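Local atomic coordinates of argonaute (Methanocaldococcus jannaschii, PDB entry 5G5S), a protein that uses short single-stranded DNA guides to bind and slice complementary target DNA, and may defend its host against invading genetic elements. Residues R43-Y48 / K58-P63; G49-N54 / P97-K102. All blocks are in the same frame, centred on the assembly; numbering follows the deposited sequence.

Interaction 1 (R43-Y48 / K58-P63); sequences RFVNFY and KSFVLP
Helix 41-47 packs on one face of the four-stranded antiparallel sheet of the N-terminal domain, with Val45 and Tyr48 on the helix side meeting Phe60 and Leu62 of strand 59-62. No hydrogen bond joins the two segments, and the 203 Å² buried between them comes from van der Waals packing, mostly of apolar side chains. At its centre one branch of Val45 does the touching: CG1 lies 3.6 Å from Phe60 CG and 3.7 Å from Phe60 CD2, so the methyl settles where the ring joins its stem and to one side of it. With chi1 at -78°, Val45 carries CG1 beside its backbone N, which puts this branch against the strand. The benzyl group of Phe60 answers with CG held between its own backbone N and carbonyl carbon (chi1 59°). The ring thereby has Val45 on the helix side and also touches Ile31 of the neighbouring strand 25-31.

Two residues further along the strand, the end of Leu62 also comes up to the helix, on the same side of the strand as Phe60, while Val61 between them turns to the other face and meets Leu103 of helix 97-111. Tyr48 is the first residue to leave helical phi/psi, and there the contact passes from side chain to backbone. Tyr48 CB is 4.3 Å from Leu62 CD2, whereas the phenol ring runs away from the strand to pack on Pro81. The carbonyl oxygen of Tyr48 is hydrogen-bonded to the hydroxyl of Tyr64, so the oxygen has a polar partner although Leu62 and Pro63 offer it only carbon. Pro63 adds a looser edge, its CD lying 4.3 Å from Tyr48 O, and the closest approach at this end is that of a single methyl: Leu62 CD2 sits 3.5 Å from Tyr48 O.

Interaction 2 (G49-N54 / P97-K102); sequences GGMIIN and PEIAEK
Met51 bridges the edge strand 51-54 of the N-terminal domain's four-stranded sheet and the first turns of helix 97-111, reaching Ile99 and Lys102, which lie one helical turn apart. Its chain leaves the strand almost fully extended, CG anti to the backbone N (chi1 -164°) and SD anti to CA, and then bends at chi3 (-60°) so that CE is swung against the helix. The sulfur takes Ile99: SD is 3.8 Å from Ile99 CG2 and 4.1 Å from Ile99 CD1, the two side chains meeting at about a right angle. The terminal methyl goes on to Lys102, with CE 3.5 Å from Lys102 CB, a tight carbon pair, and it also lies 3.7 Å from Ile99 O.

Lys102 offers Met51 the root of its chain and takes its charge elsewhere. Bends at chi2 and chi3 fold it back along the helix, where NZ donates to Glu98 O at 2.9 Å, in the carbonyl plane and on a lone pair. A salt bridge to Glu101 OE1, its hydrogen bond weak, gives the ammonium a second partner, while Glu101 OE2 pairs with Lys145.

Met51 also touches Val61 of strand 59-62, on the same side of the sheet; beside it, Ile52 turns to helix 41-47, so the edge strand lies between two helices.

From the N terminus, helix 41-47 runs through Gly49 and Gly50 into strand 51-54, which a bulged hairpin joins to strand 59-62; interaction 1 closes this short loop, nine residues lying between its segments. Interaction 2 starts within that loop and closes a longer one, with 42 residues between its segments, ending at helix 97-111. The two therefore cross in sequence, and their centres are 9 Å apart. Probable backbone hydrogen bonds connect them: Gly50 N lies 2.8 Å from Val45 O, and Val61 N 2.9 Å from Met51 O. Together they tie a helix to each face of the same hairpin in the N-terminal domain.

Interaction 1 (R43-Y48 / K58-P63)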
ATOM      1  N   ARG A  43      -9.002 -21.581 -17.139  1.00103.69           N
ATOM      2  CA  ARG A  43      -8.590 -20.822 -18.310  1.00105.52           C
ATOM      3  C   ARG A  43      -9.603 -20.966 -19.435  1.00108.61           C
ATOM      4  O   ARG A  43      -9.895 -20.014 -20.152  1.00109.37           O
ATOM      5  CB  ARG A  43      -7.213 -21.271 -18.791  1.00109.88           C
ATOM      6  N   PHE A  44     -10.131 -22.175 -19.577  1.00102.92           N
ATOM      7  CA  PHE A  44     -11.086 -22.495 -20.621  1.00101.70           C
ATOM      8  C   PHE A  44     -12.377 -21.693 -20.537  1.00102.91           C
ATOM      9  O   PHE A  44     -12.881 -21.239 -21.557  1.00103.86           O
ATOM     10  CB  PHE A  44     -11.397 -23.989 -20.574  1.00103.50           C
ATOM     11  CG  PHE A  44     -12.439 -24.421 -21.553  1.00104.79           C
ATOM     12  CD1 PHE A  44     -12.156 -24.474 -22.900  1.00111.16           C
ATOM     13  CD2 PHE A  44     -13.697 -24.781 -21.125  1.00104.01           C
ATOM     14  CE1 PHE A  44     -13.113 -24.872 -23.806  1.00112.97           C
ATOM     15  CE2 PHE A  44     -14.660 -25.182 -22.022  1.00107.50           C
ATOM     16  CZ  PHE A  44     -14.368 -25.226 -23.366  1.00109.22           C
ATOM     17  N   VAL A  45     -12.908 -21.503 -19.335  1.00 96.21           N
ATOM     18  CA  VAL A  45     -14.146 -20.742 -19.188  1.00 93.03           C
ATOM     19  C   VAL A  45     -13.877 -19.245 -19.260  1.00 95.35           C
ATOM     20  O   VAL A  45     -14.661 -18.483 -19.816  1.00 93.84           O
ATOM     21  CB  VAL A  45     -14.887 -21.084 -17.881  1.00 94.77           C
ATOM     22  CG1 VAL A  45     -15.622 -22.402 -18.016  1.00 95.16           C
ATOM     23  CG2 VAL A  45     -13.921 -21.139 -16.716  1.00 95.11           C
ATOM     24  N   ASN A  46     -12.752 -18.842 -18.695  1.00 92.07           N
ATOM     25  CA  ASN A  46     -12.322 -17.447 -18.670  1.00 92.69           C
ATOM     26  C   ASN A  46     -12.115 -16.900 -20.078  1.00 99.02           C
ATOM     27  O   ASN A  46     -12.415 -15.727 -20.310  1.00 99.89           O
ATOM     28  CB  ASN A  46     -11.042 -17.289 -17.841  1.00 94.87           C
ATOM     29  CG  ASN A  46     -10.782 -15.878 -17.387  1.00114.98           C
ATOM     30  OD1 ASN A  46      -9.914 -15.181 -17.922  1.00112.32           O
ATOM     31  ND2 ASN A  46     -11.525 -15.427 -16.385  1.00103.05           N
ATOM     32  N   PHE A  47     -11.606 -17.738 -21.013  1.00 97.02           N
ATOM     33  CA  PHE A  47     -11.389 -17.354 -22.412  1.00100.26           C
ATOM     34  C   PHE A  47     -12.731 -17.058 -23.085  1.00102.41           C
ATOM     35  O   PHE A  47     -12.874 -16.026 -23.746  1.00103.90           O
ATOM     36  CB  PHE A  47     -10.646 -18.460 -23.174  1.00105.50           C
ATOM     37  N   TYR A  48     -13.723 -17.941 -22.858  1.00 95.59           N
ATOM     38  CA  TYR A  48     -15.079 -17.848 -23.402  1.00 94.31           C
ATOM     39  C   TYR A  48     -16.066 -17.008 -22.559  1.00 94.04           C
ATOM     40  O   TYR A  48     -17.283 -17.171 -22.681  1.00 92.15           O
ATOM     41  CB  TYR A  48     -15.628 -19.255 -23.715  1.00 95.54           C
ATOM     42  CG  TYR A  48     -14.956 -19.908 -24.901  1.00101.77           C
ATOM     43  CD1 TYR A  48     -15.301 -19.557 -26.204  1.00107.07           C
ATOM     44  CD2 TYR A  48     -13.987 -20.891 -24.725  1.00104.24           C
ATOM     45  CE1 TYR A  48     -14.686 -20.157 -27.302  1.00113.20           C
ATOM     46  CE2 TYR A  48     -13.367 -21.500 -25.815  1.00110.16           C
ATOM     47  CZ  TYR A  48     -13.718 -21.128 -27.103  1.00121.09           C
ATOM     48  OH  TYR A  48     -13.101 -21.714 -28.182  1.00127.72           O
ATOM     49  N   LYS A  58     -17.614 -30.168 -13.219  1.00 95.36           N
ATOM     50  CA  LYS A  58     -17.101 -29.479 -14.410  1.00 92.89           C
ATOM     51  C   LYS A  58     -18.206 -28.628 -15.036  1.00 95.56           C
ATOM     52  O   LYS A  58     -18.372 -28.585 -16.259  1.00 95.25           O
ATOM     53  CB  LYS A  58     -16.435 -30.446 -15.411  1.00 97.47           C
ATOM     54  CG  LYS A  58     -15.121 -31.058 -14.930  1.00110.42           C
ATOM     55  CD  LYS A  58     -13.915 -30.157 -15.163  1.00118.89           C
ATOM     56  N   SER A  59     -18.981 -27.967 -14.149  1.00 91.21           N
ATOM     57  CA  SER A  59     -20.117 -27.116 -14.473  1.00 88.56           C
ATOM     58  C   SER A  59     -19.704 -25.660 -14.460  1.00 90.86           C
ATOM     59  O   SER A  59     -18.854 -25.251 -13.661  1.00 90.94           O
ATOM     60  CB  SER A  59     -21.277 -27.367 -13.516  1.00 91.97           C
ATOM     61  OG  SER A  59     -20.896 -27.118 -12.173  1.00101.14           O
ATOM     62  N   PHE A  60     -20.301 -24.884 -15.369  1.00 85.69           N
ATOM     63  CA  PHE A  60     -20.003 -23.473 -15.561  1.00 83.74           C
ATOM     64  C   PHE A  60     -21.222 -22.710 -16.086  1.00 84.90           C
ATOM     65  O   PHE A  60     -22.259 -23.315 -16.359  1.00 84.80           O
ATOM     66  CB  PHE A  60     -18.776 -23.307 -16.499  1.00 86.58           C
ATOM     67  CG  PHE A  60     -18.906 -23.897 -17.890  1.00 89.50           C
ATOM     68  CD1 PHE A  60     -18.805 -25.270 -18.097  1.00 94.49           C
ATOM     69  CD2 PHE A  60     -19.079 -23.078 -18.998  1.00 91.49           C
ATOM     70  CE1 PHE A  60     -18.931 -25.816 -19.378  1.00 97.52           C
ATOM     71  CE2 PHE A  60     -19.197 -23.625 -20.282  1.00 96.55           C
ATOM     72  CZ  PHE A  60     -19.108 -24.989 -20.464  1.00 96.72           C
ATOM     73  N   VAL A  61     -21.099 -21.376 -16.186  1.00 79.42           N
ATOM     74  CA  VAL A  61     -22.150 -20.491 -16.683  1.00 77.82           C
ATOM     75  C   VAL A  61     -21.564 -19.556 -17.748  1.00 80.73           C
ATOM     76  O   VAL A  61     -20.487 -18.998 -17.550  1.00 79.39           O
ATOM     77  CB  VAL A  61     -22.929 -19.755 -15.546  1.00 80.53           C
ATOM     78  CG1 VAL A  61     -22.012 -18.879 -14.686  1.00 79.99           C
ATOM     79  CG2 VAL A  61     -24.106 -18.950 -16.096  1.00 79.90           C
ATOM     80  N   LEU A  62     -22.251 -19.446 -18.895  1.00 77.90           N
ATOM     81  CA  LEU A  62     -21.843 -18.589 -20.008  1.00 78.19           C
ATOM     82  C   LEU A  62     -22.849 -17.447 -20.204  1.00 81.63           C
ATOM     83  O   LEU A  62     -24.055 -17.660 -20.025  1.00 79.97           O
ATOM     84  CB  LEU A  62     -21.694 -19.387 -21.321  1.00 80.19           C
ATOM     85  CG  LEU A  62     -20.549 -20.401 -21.429  1.00 85.61           C
ATOM     86  CD1 LEU A  62     -20.664 -21.197 -22.704  1.00 88.71           C
ATOM     87  CD2 LEU A  62     -19.171 -19.735 -21.349  1.00 87.24           C
ATOM     88  N   PRO A  63     -22.384 -16.237 -20.606  1.00 79.19           N
ATOM     89  CA  PRO A  63     -23.332 -15.129 -20.834  1.00 78.96           C
ATOM     90  C   PRO A  63     -24.087 -15.225 -22.169  1.00 84.52           C
ATOM     91  O   PRO A  63     -24.838 -14.316 -22.523  1.00 85.12           O
ATOM     92  CB  PRO A  63     -22.437 -13.894 -20.772  1.00 81.25           C
ATOM     93  CG  PRO A  63     -21.105 -14.374 -21.232  1.00 87.09           C
ATOM     94  CD  PRO A  63     -20.987 -15.817 -20.857  1.00 81.59           C
TER

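Interaction 2 (G49-N54 / P97-K102)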
ATOM      1  N   GLY A  49     -15.525 -16.112 -21.736  1.00 89.89           N
ATOM      2  CA  GLY A  49     -16.281 -15.186 -20.897  1.00 87.37           C
ATOM      3  C   GLY A  49     -17.217 -15.764 -19.847  1.00 88.25           C
ATOM      4  O   GLY A  49     -18.137 -15.073 -19.397  1.00 86.28           O
ATOM      5  N   GLY A  50     -16.957 -17.004 -19.435  1.00 84.15           N
ATOM      6  CA  GLY A  50     -17.754 -17.712 -18.443  1.00 81.47           C
ATOM      7  C   GLY A  50     -17.225 -17.687 -17.025  1.00 85.23           C
ATOM      8  O   GLY A  50     -16.278 -16.957 -16.711  1.00 85.58           O
ATOM      9  N   MET A  51     -17.845 -18.506 -16.157  1.00 81.55           N
ATOM     10  CA  MET A  51     -17.520 -18.623 -14.737  1.00 81.88           C
ATOM     11  C   MET A  51     -17.842 -20.031 -14.229  1.00 84.79           C
ATOM     12  O   MET A  51     -18.923 -20.553 -14.523  1.00 84.40           O
ATOM     13  CB  MET A  51     -18.330 -17.592 -13.950  1.00 84.16           C
ATOM     14  CG  MET A  51     -17.817 -17.354 -12.557  1.00 90.77           C
ATOM     15  SD  MET A  51     -18.885 -16.245 -11.613  1.00 96.64           S
ATOM     16  CE  MET A  51     -18.817 -14.776 -12.621  1.00 92.68           C
ATOM     17  N   ILE A  52     -16.932 -20.615 -13.424  1.00 80.52           N
ATOM     18  CA  ILE A  52     -17.089 -21.964 -12.861  1.00 80.87           C
ATOM     19  C   ILE A  52     -18.143 -22.012 -11.739  1.00 84.44           C
ATOM     20  O   ILE A  52     -18.087 -21.202 -10.812  1.00 85.29           O
ATOM     21  CB  ILE A  52     -15.719 -22.552 -12.384  1.00 85.68           C
ATOM     22  CG1 ILE A  52     -14.706 -22.650 -13.537  1.00 86.33           C
ATOM     23  CG2 ILE A  52     -15.890 -23.914 -11.687  1.00 87.54           C
ATOM     24  CD1 ILE A  52     -13.256 -22.788 -13.118  1.00 94.76           C
ATOM     25  N   ILE A  53     -19.063 -22.998 -11.806  1.00 80.03           N
ATOM     26  CA  ILE A  53     -20.062 -23.247 -10.766  1.00 80.48           C
ATOM     27  C   ILE A  53     -19.449 -24.248  -9.780  1.00 89.00           C
ATOM     28  O   ILE A  53     -19.288 -23.931  -8.598  1.00 90.29           O
ATOM     29  CB  ILE A  53     -21.426 -23.723 -11.354  1.00 82.23           C
ATOM     30  CG1 ILE A  53     -22.049 -22.677 -12.328  1.00 79.95           C
ATOM     31  CG2 ILE A  53     -22.415 -24.154 -10.256  1.00 83.86           C
ATOM     32  CD1 ILE A  53     -22.276 -21.248 -11.785  1.00 84.67           C
ATOM     33  N   ASN A  54     -19.096 -25.446 -10.278  1.00 88.14           N
ATOM     34  CA  ASN A  54     -18.463 -26.515  -9.507  1.00 91.87           C
ATOM     35  C   ASN A  54     -17.327 -27.104 -10.341  1.00 97.04           C
ATOM     36  O   ASN A  54     -17.536 -27.440 -11.514  1.00 95.97           O
ATOM     37  CB  ASN A  54     -19.482 -27.601  -9.134  1.00 94.95           C
ATOM     38  CG  ASN A  54     -19.048 -28.479  -7.982  1.00116.33           C
ATOM     39  OD1 ASN A  54     -18.035 -29.189  -8.044  1.00110.56           O
ATOM     40  ND2 ASN A  54     -19.818 -28.457  -6.902  1.00107.76           N
ATOM     41  N   PRO A  97     -26.021  -9.675  -8.392  1.00 72.10           N
ATOM     42  CA  PRO A  97     -25.296  -8.564  -9.045  1.00 70.98           C
ATOM     43  C   PRO A  97     -23.804  -8.773  -9.299  1.00 74.41           C
ATOM     44  O   PRO A  97     -23.348  -8.405 -10.376  1.00 73.46           O
ATOM     45  CB  PRO A  97     -25.527  -7.379  -8.106  1.00 73.01           C
ATOM     46  CG  PRO A  97     -26.757  -7.678  -7.411  1.00 79.49           C
ATOM     47  CD  PRO A  97     -26.909  -9.175  -7.322  1.00 74.97           C
ATOM     48  N   GLU A  98     -23.059  -9.382  -8.341  1.00 71.01           N
ATOM     49  CA  GLU A  98     -21.609  -9.612  -8.458  1.00 69.83           C
ATOM     50  C   GLU A  98     -21.263 -10.636  -9.528  1.00 72.51           C
ATOM     51  O   GLU A  98     -20.202 -10.524 -10.130  1.00 70.89           O
ATOM     52  CB  GLU A  98     -20.942 -10.022  -7.118  1.00 71.05           C
ATOM     53  CG  GLU A  98     -21.546  -9.446  -5.847  1.00 88.84           C
ATOM     54  CD  GLU A  98     -22.707 -10.260  -5.303  1.00116.02           C
ATOM     55  OE1 GLU A  98     -23.863  -9.995  -5.708  1.00105.02           O
ATOM     56  OE2 GLU A  98     -22.455 -11.186  -4.499  1.00117.06           O
ATOM     57  N   ILE A  99     -22.132 -11.648  -9.737  1.00 69.98           N
ATOM     58  CA  ILE A  99     -21.951 -12.701 -10.751  1.00 69.49           C
ATOM     59  C   ILE A  99     -22.323 -12.129 -12.124  1.00 70.33           C
ATOM     60  O   ILE A  99     -21.579 -12.315 -13.089  1.00 68.75           O
ATOM     61  CB  ILE A  99     -22.773 -13.986 -10.402  1.00 73.85           C
ATOM     62  CG1 ILE A  99     -22.591 -14.448  -8.920  1.00 73.59           C
ATOM     63  CG2 ILE A  99     -22.547 -15.137 -11.418  1.00 75.39           C
ATOM     64  CD1 ILE A  99     -21.184 -14.912  -8.486  1.00 81.68           C
ATOM     65  N   ALA A 100     -23.475 -11.427 -12.190  1.00 66.39           N
ATOM     66  CA  ALA A 100     -24.000 -10.771 -13.388  1.00 67.02           C
ATOM     67  C   ALA A 100     -22.993  -9.779 -14.012  1.00 69.38           C
ATOM     68  O   ALA A 100     -22.840  -9.792 -15.229  1.00 69.64           O
ATOM     69  CB  ALA A 100     -25.316 -10.073 -13.072  1.00 68.94           C
ATOM     70  N   GLU A 101     -22.293  -8.959 -13.184  1.00 64.01           N
ATOM     71  CA  GLU A 101     -21.270  -7.978 -13.631  1.00 63.83           C
ATOM     72  C   GLU A 101     -20.148  -8.691 -14.417  1.00 67.67           C
ATOM     73  O   GLU A 101     -19.778  -8.258 -15.516  1.00 66.86           O
ATOM     74  CB  GLU A 101     -20.616  -7.271 -12.426  1.00 63.49           C
ATOM     75  CG  GLU A 101     -21.492  -6.272 -11.695  1.00 75.71           C
ATOM     76  CD  GLU A 101     -21.032  -5.892 -10.294  1.00 88.96           C
ATOM     77  OE1 GLU A 101     -20.036  -6.483  -9.814  1.00 67.01           O
ATOM     78  OE2 GLU A 101     -21.677  -5.013  -9.670  1.00 76.38           O
ATOM     79  N   LYS A 102     -19.634  -9.798 -13.853  1.00 63.83           N
ATOM     80  CA  LYS A 102     -18.555 -10.576 -14.462  1.00 64.20           C
ATOM     81  C   LYS A 102     -18.974 -11.281 -15.735  1.00 68.73           C
ATOM     82  O   LYS A 102     -18.157 -11.409 -16.651  1.00 69.51           O
ATOM     83  CB  LYS A 102     -17.915 -11.550 -13.459  1.00 65.41           C
ATOM     84  CG  LYS A 102     -16.851 -10.895 -12.601  1.00 84.91           C
ATOM     85  CD  LYS A 102     -17.298 -10.735 -11.165  1.00102.22           C
ATOM     86  CE  LYS A 102     -17.009  -9.354 -10.624  1.00121.17           C
ATOM     87  NZ  LYS A 102     -17.802  -9.056  -9.400  1.00129.55           N
TER